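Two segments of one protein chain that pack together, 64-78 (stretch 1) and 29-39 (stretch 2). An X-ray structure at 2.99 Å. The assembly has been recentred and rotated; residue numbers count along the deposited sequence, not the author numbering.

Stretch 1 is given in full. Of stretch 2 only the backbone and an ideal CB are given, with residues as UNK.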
# COMPACT_ATOMS: atom_id res chain seq x y z
N VAL A 64 -6.76 -7.16 -12.98
CA VAL A 64 -7.76 -8.21 -12.77
C VAL A 64 -8.70 -7.82 -11.63
O VAL A 64 -9.93 -7.91 -11.75
CB VAL A 64 -7.11 -9.60 -12.50
CG1 VAL A 64 -8.18 -10.63 -12.16
CG2 VAL A 64 -6.27 -10.04 -13.70
N LEU A 65 -8.12 -7.36 -10.53
CA LEU A 65 -8.90 -6.90 -9.39
C LEU A 65 -9.97 -5.91 -9.83
O LEU A 65 -11.16 -6.09 -9.55
CB LEU A 65 -7.99 -6.23 -8.36
CG LEU A 65 -8.67 -5.67 -7.12
CD1 LEU A 65 -9.73 -6.63 -6.59
CD2 LEU A 65 -7.62 -5.44 -6.08
N LEU A 66 -9.53 -4.88 -10.53
CA LEU A 66 -10.40 -3.88 -11.09
C LEU A 66 -11.52 -4.45 -11.97
O LEU A 66 -12.68 -4.04 -11.83
CB LEU A 66 -9.59 -2.87 -11.89
CG LEU A 66 -10.26 -1.50 -11.89
CD1 LEU A 66 -9.97 -0.80 -10.58
CD2 LEU A 66 -9.81 -0.66 -13.09
N GLU A 67 -11.20 -5.36 -12.88
CA GLU A 67 -12.23 -5.96 -13.73
C GLU A 67 -13.24 -6.77 -12.93
O GLU A 67 -14.42 -6.81 -13.26
CB GLU A 67 -11.64 -6.78 -14.86
CG GLU A 67 -11.43 -5.96 -16.12
CD GLU A 67 -10.86 -6.75 -17.32
OE1 GLU A 67 -10.68 -6.13 -18.40
OE2 GLU A 67 -10.58 -7.98 -17.20
N THR A 68 -12.76 -7.40 -11.86
CA THR A 68 -13.62 -8.13 -10.93
C THR A 68 -14.47 -7.16 -10.13
O THR A 68 -15.64 -7.41 -9.87
CB THR A 68 -12.81 -9.01 -9.97
OG1 THR A 68 -11.94 -9.86 -10.72
CG2 THR A 68 -13.72 -9.87 -9.09
N LEU A 69 -13.88 -6.04 -9.74
CA LEU A 69 -14.58 -5.03 -8.99
C LEU A 69 -15.80 -4.55 -9.75
O LEU A 69 -16.83 -4.28 -9.16
CB LEU A 69 -13.62 -3.89 -8.68
CG LEU A 69 -14.09 -2.74 -7.79
CD1 LEU A 69 -14.85 -3.22 -6.54
CD2 LEU A 69 -12.89 -1.90 -7.42
N GLN A 70 -15.67 -4.46 -11.08
CA GLN A 70 -16.75 -3.97 -11.94
C GLN A 70 -17.96 -4.87 -11.90
O GLN A 70 -19.03 -4.47 -12.31
CB GLN A 70 -16.29 -3.86 -13.39
CG GLN A 70 -15.40 -2.65 -13.69
CD GLN A 70 -14.66 -2.79 -15.03
OE1 GLN A 70 -15.10 -3.56 -15.91
NE2 GLN A 70 -13.55 -2.07 -15.18
N LYS A 71 -17.77 -6.09 -11.41
CA LYS A 71 -18.83 -7.09 -11.33
C LYS A 71 -19.78 -6.76 -10.20
O LYS A 71 -20.94 -7.16 -10.22
CB LYS A 71 -18.19 -8.44 -11.02
CG LYS A 71 -18.49 -9.58 -11.94
CD LYS A 71 -17.50 -10.71 -11.63
CE LYS A 71 -17.52 -11.81 -12.69
NZ LYS A 71 -16.17 -12.41 -12.80
N TYR A 72 -19.28 -6.04 -9.20
CA TYR A 72 -20.02 -5.79 -7.97
C TYR A 72 -20.39 -4.32 -7.70
O TYR A 72 -21.17 -4.06 -6.80
CB TYR A 72 -19.27 -6.37 -6.77
CG TYR A 72 -18.95 -7.85 -6.90
CD1 TYR A 72 -19.96 -8.80 -6.88
CD2 TYR A 72 -17.63 -8.29 -7.05
CE1 TYR A 72 -19.68 -10.16 -7.02
CE2 TYR A 72 -17.34 -9.65 -7.18
CZ TYR A 72 -18.37 -10.58 -7.17
OH TYR A 72 -18.10 -11.92 -7.30
N THR A 73 -19.84 -3.38 -8.47
CA THR A 73 -20.10 -1.94 -8.28
C THR A 73 -20.13 -1.23 -9.60
O THR A 73 -19.38 -1.58 -10.51
CB THR A 73 -18.97 -1.25 -7.50
OG1 THR A 73 -18.65 -2.02 -6.35
CG2 THR A 73 -19.41 0.12 -7.03
N ASP A 74 -20.98 -0.21 -9.68
CA ASP A 74 -21.02 0.69 -10.82
C ASP A 74 -19.97 1.79 -10.71
O ASP A 74 -19.62 2.41 -11.71
CB ASP A 74 -22.40 1.33 -10.95
CG ASP A 74 -23.45 0.38 -11.53
OD1 ASP A 74 -23.07 -0.74 -11.95
OD2 ASP A 74 -24.66 0.75 -11.57
N THR A 75 -19.47 2.02 -9.50
CA THR A 75 -18.50 3.09 -9.23
C THR A 75 -17.22 2.96 -10.06
O THR A 75 -16.57 1.91 -10.07
CB THR A 75 -18.14 3.18 -7.73
OG1 THR A 75 -19.31 3.46 -6.98
CG2 THR A 75 -17.14 4.27 -7.48
N ASP A 76 -16.87 4.04 -10.75
CA ASP A 76 -15.65 4.09 -11.55
C ASP A 76 -14.43 4.08 -10.65
O ASP A 76 -14.25 4.95 -9.79
CB ASP A 76 -15.63 5.35 -12.44
CG ASP A 76 -16.69 5.31 -13.55
OD1 ASP A 76 -17.05 4.19 -14.00
OD2 ASP A 76 -17.16 6.39 -13.97
N TYR A 77 -13.59 3.06 -10.83
CA TYR A 77 -12.31 3.04 -10.15
C TYR A 77 -11.14 3.24 -11.12
O TYR A 77 -11.22 2.86 -12.29
CB TYR A 77 -12.17 1.77 -9.34
CG TYR A 77 -12.77 1.90 -7.95
CD1 TYR A 77 -14.13 1.71 -7.73
CD2 TYR A 77 -11.96 2.23 -6.86
CE1 TYR A 77 -14.66 1.83 -6.45
CE2 TYR A 77 -12.49 2.36 -5.59
CZ TYR A 77 -13.83 2.16 -5.39
OH TYR A 77 -14.34 2.29 -4.13
N TYR A 78 -10.08 3.87 -10.65
CA TYR A 78 -8.95 4.12 -11.53
C TYR A 78 -7.69 3.47 -11.00
O TYR A 78 -7.47 3.41 -9.79
CB TYR A 78 -8.78 5.62 -11.79
CG TYR A 78 -10.08 6.33 -12.12
CD1 TYR A 78 -10.75 6.06 -13.32
CD2 TYR A 78 -10.65 7.24 -11.23
CE1 TYR A 78 -11.96 6.70 -13.62
CE2 TYR A 78 -11.86 7.89 -11.53
CZ TYR A 78 -12.51 7.62 -12.73
OH TYR A 78 -13.70 8.25 -13.04
N UNK A 29 -15.30 -6.84 -1.14
CA UNK A 29 -15.12 -6.01 0.04
C UNK A 29 -15.02 -4.56 -0.39
O UNK A 29 -15.81 -3.74 0.05
CB UNK A 29 -13.88 -6.43 0.83
N UNK A 30 -14.04 -4.26 -1.24
CA UNK A 30 -13.89 -2.92 -1.78
C UNK A 30 -15.25 -2.40 -2.26
O UNK A 30 -15.61 -1.25 -1.99
CB UNK A 30 -12.87 -2.91 -2.92
N UNK A 31 -16.01 -3.27 -2.92
CA UNK A 31 -17.34 -2.93 -3.41
C UNK A 31 -18.32 -2.47 -2.33
O UNK A 31 -19.00 -1.47 -2.51
CB UNK A 31 -17.93 -4.14 -4.13
N UNK A 32 -18.38 -3.19 -1.21
CA UNK A 32 -19.29 -2.84 -0.11
C UNK A 32 -18.84 -1.55 0.55
O UNK A 32 -19.65 -0.67 0.82
CB UNK A 32 -19.36 -3.97 0.92
N UNK A 33 -17.54 -1.45 0.80
CA UNK A 33 -16.97 -0.40 1.65
C UNK A 33 -16.77 0.92 0.92
O UNK A 33 -16.77 1.99 1.54
CB UNK A 33 -15.63 -0.87 2.22
N UNK A 34 -16.63 0.83 -0.40
CA UNK A 34 -16.51 2.00 -1.27
C UNK A 34 -15.30 2.85 -0.92
O UNK A 34 -15.38 4.06 -0.95
CB UNK A 34 -17.78 2.85 -1.19
N UNK A 35 -14.18 2.21 -0.61
CA UNK A 35 -12.98 2.94 -0.23
C UNK A 35 -12.63 4.06 -1.21
O UNK A 35 -12.81 3.92 -2.42
CB UNK A 35 -11.80 1.97 -0.12
N UNK A 36 -12.13 5.17 -0.68
CA UNK A 36 -11.71 6.27 -1.52
C UNK A 36 -10.39 5.95 -2.18
O UNK A 36 -10.17 6.28 -3.35
CB UNK A 36 -11.60 7.56 -0.71
N UNK A 37 -9.49 5.32 -1.43
CA UNK A 37 -8.15 5.02 -1.95
C UNK A 37 -7.68 3.64 -1.48
O UNK A 37 -7.69 3.36 -0.28
CB UNK A 37 -7.15 6.09 -1.51
N UNK A 38 -7.27 2.80 -2.41
CA UNK A 38 -6.66 1.51 -2.06
C UNK A 38 -5.19 1.51 -2.44
O UNK A 38 -4.84 1.77 -3.60
CB UNK A 38 -7.39 0.36 -2.75
N UNK A 39 -4.32 1.24 -1.46
CA UNK A 39 -2.89 1.15 -1.73
C UNK A 39 -2.48 -0.33 -1.70
O UNK A 39 -2.82 -1.04 -0.77
CB UNK A 39 -2.09 1.97 -0.72

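Position 29 lies on helical backbone with its CA-to-CB bond directed away from stretch 1, and no atom of that stretch comes within 5.5 Å of the ideal CB. The visible geometry is therefore permissive; the residue is Thr 29.

At position 30 the bond points toward stretch 1, and the ideal CB lies 4.1 Å from Leu 69 CD1. Leucine methyls and the Tyr 77 ring offer an apolar surface with space before it, suiting Leu, Ile, Met or Val. The residue is Ile 30. Its CG2 packs 3.8 Å from Leu 69 CD2 and 4.2 Å from Tyr 77 CZ, while its CD1 reaches to 4.4 Å from Leu 65 CD2.

Position 31 is the tightest. Its ideal CB, also pointing toward stretch 1, is 3.2 Å from Thr 73 OG1, 3.7 Å from Tyr 72 CB and 4.0 Å from Leu 69 CD1. Such crowding favours Ala, Gly or perhaps Ser. Ala 31 occupies it, its CB 3.1 Å from Thr 73 OG1.

Positions 32 and 33 have no stretch 1 atom within 5.5 Å of the ideal CB; the bond points away at 32 and sideways at 33. Many helix-compatible residues would serve, polar ones included. They are Glu 32 and Lys 33.

Position 34 leaves the helix with phi/psi of 61/40, where Gly, Asn or Asp is often found. The bond runs sideways, 4.6 Å from Tyr 77 OH at the ideal CB, but a longer polar chain could turn back toward the hydroxyls of Thr 73 and Thr 75. Gln 34 does so: OE1 accepts a hydrogen bond from Thr 75 OG1 (3.1 Å), and NE2 donates to the backbone Ala 31 O (2.8 Å, 157°).

At position 35 the backbone supplies the key contact: the carbonyl O accepts a hydrogen bond from Tyr 77 OH (2.8 Å), near the plane of that ring at its edge. This leaves side-chain identity loosely constrained. The sideways bond carries Tyr 35, whose ring end leads away.

Positions 36 and 37 point away, making stretch 1 a poor guide; they hold Asp 36 and Val 37.

Position 38, in extended backbone, points toward stretch 1 with over 5.5 Å of clearance at the ideal CB. A mid-sized apolar chain such as Ile, Leu or Met could bridge the gap. Ile 38 does, placing CD1 3.9 Å from Tyr 77 CE2.

Position 39 is out of reach, and Ala 39 makes no contact.

Stretch 2 29-39: TIAEKQYDVIA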
# COMPACT_ATOMS: atom_id res chain seq x y z
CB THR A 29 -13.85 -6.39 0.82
OG1 THR A 29 -13.83 -7.80 1.06
CG2 THR A 29 -13.79 -5.64 2.15
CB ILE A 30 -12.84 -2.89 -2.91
CG1 ILE A 30 -11.46 -3.27 -2.34
CG2 ILE A 30 -12.82 -1.54 -3.61
CD1 ILE A 30 -10.33 -3.37 -3.37
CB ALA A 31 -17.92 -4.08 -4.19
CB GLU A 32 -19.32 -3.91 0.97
CG GLU A 32 -19.81 -5.31 0.56
CD GLU A 32 -19.64 -6.35 1.70
OE1 GLU A 32 -19.05 -5.99 2.75
OE2 GLU A 32 -20.10 -7.52 1.55
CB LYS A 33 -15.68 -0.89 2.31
CG LYS A 33 -15.95 -2.00 3.30
CD LYS A 33 -15.19 -1.84 4.60
CE LYS A 33 -15.99 -2.44 5.76
NZ LYS A 33 -15.08 -2.87 6.88
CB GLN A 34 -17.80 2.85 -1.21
CG GLN A 34 -18.98 2.24 -1.93
CD GLN A 34 -18.74 2.15 -3.43
OE1 GLN A 34 -18.39 3.14 -4.07
NE2 GLN A 34 -18.91 0.95 -3.98
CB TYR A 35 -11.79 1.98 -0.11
CG TYR A 35 -11.92 0.95 0.98
CD1 TYR A 35 -11.86 1.32 2.33
CD2 TYR A 35 -12.08 -0.40 0.67
CE1 TYR A 35 -11.98 0.37 3.34
CE2 TYR A 35 -12.18 -1.36 1.67
CZ TYR A 35 -12.13 -0.97 3.00
OH TYR A 35 -12.24 -1.91 4.00
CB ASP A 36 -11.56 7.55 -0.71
CG ASP A 36 -12.88 8.04 -0.14
OD1 ASP A 36 -13.44 9.00 -0.72
OD2 ASP A 36 -13.35 7.46 0.86
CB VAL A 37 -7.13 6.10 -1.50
CG1 VAL A 37 -5.71 5.69 -1.85
CG2 VAL A 37 -7.48 7.46 -2.11
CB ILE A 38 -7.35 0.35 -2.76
CG1 ILE A 38 -8.81 0.23 -2.31
CG2 ILE A 38 -6.62 -0.95 -2.46
CD1 ILE A 38 -9.81 0.84 -3.27
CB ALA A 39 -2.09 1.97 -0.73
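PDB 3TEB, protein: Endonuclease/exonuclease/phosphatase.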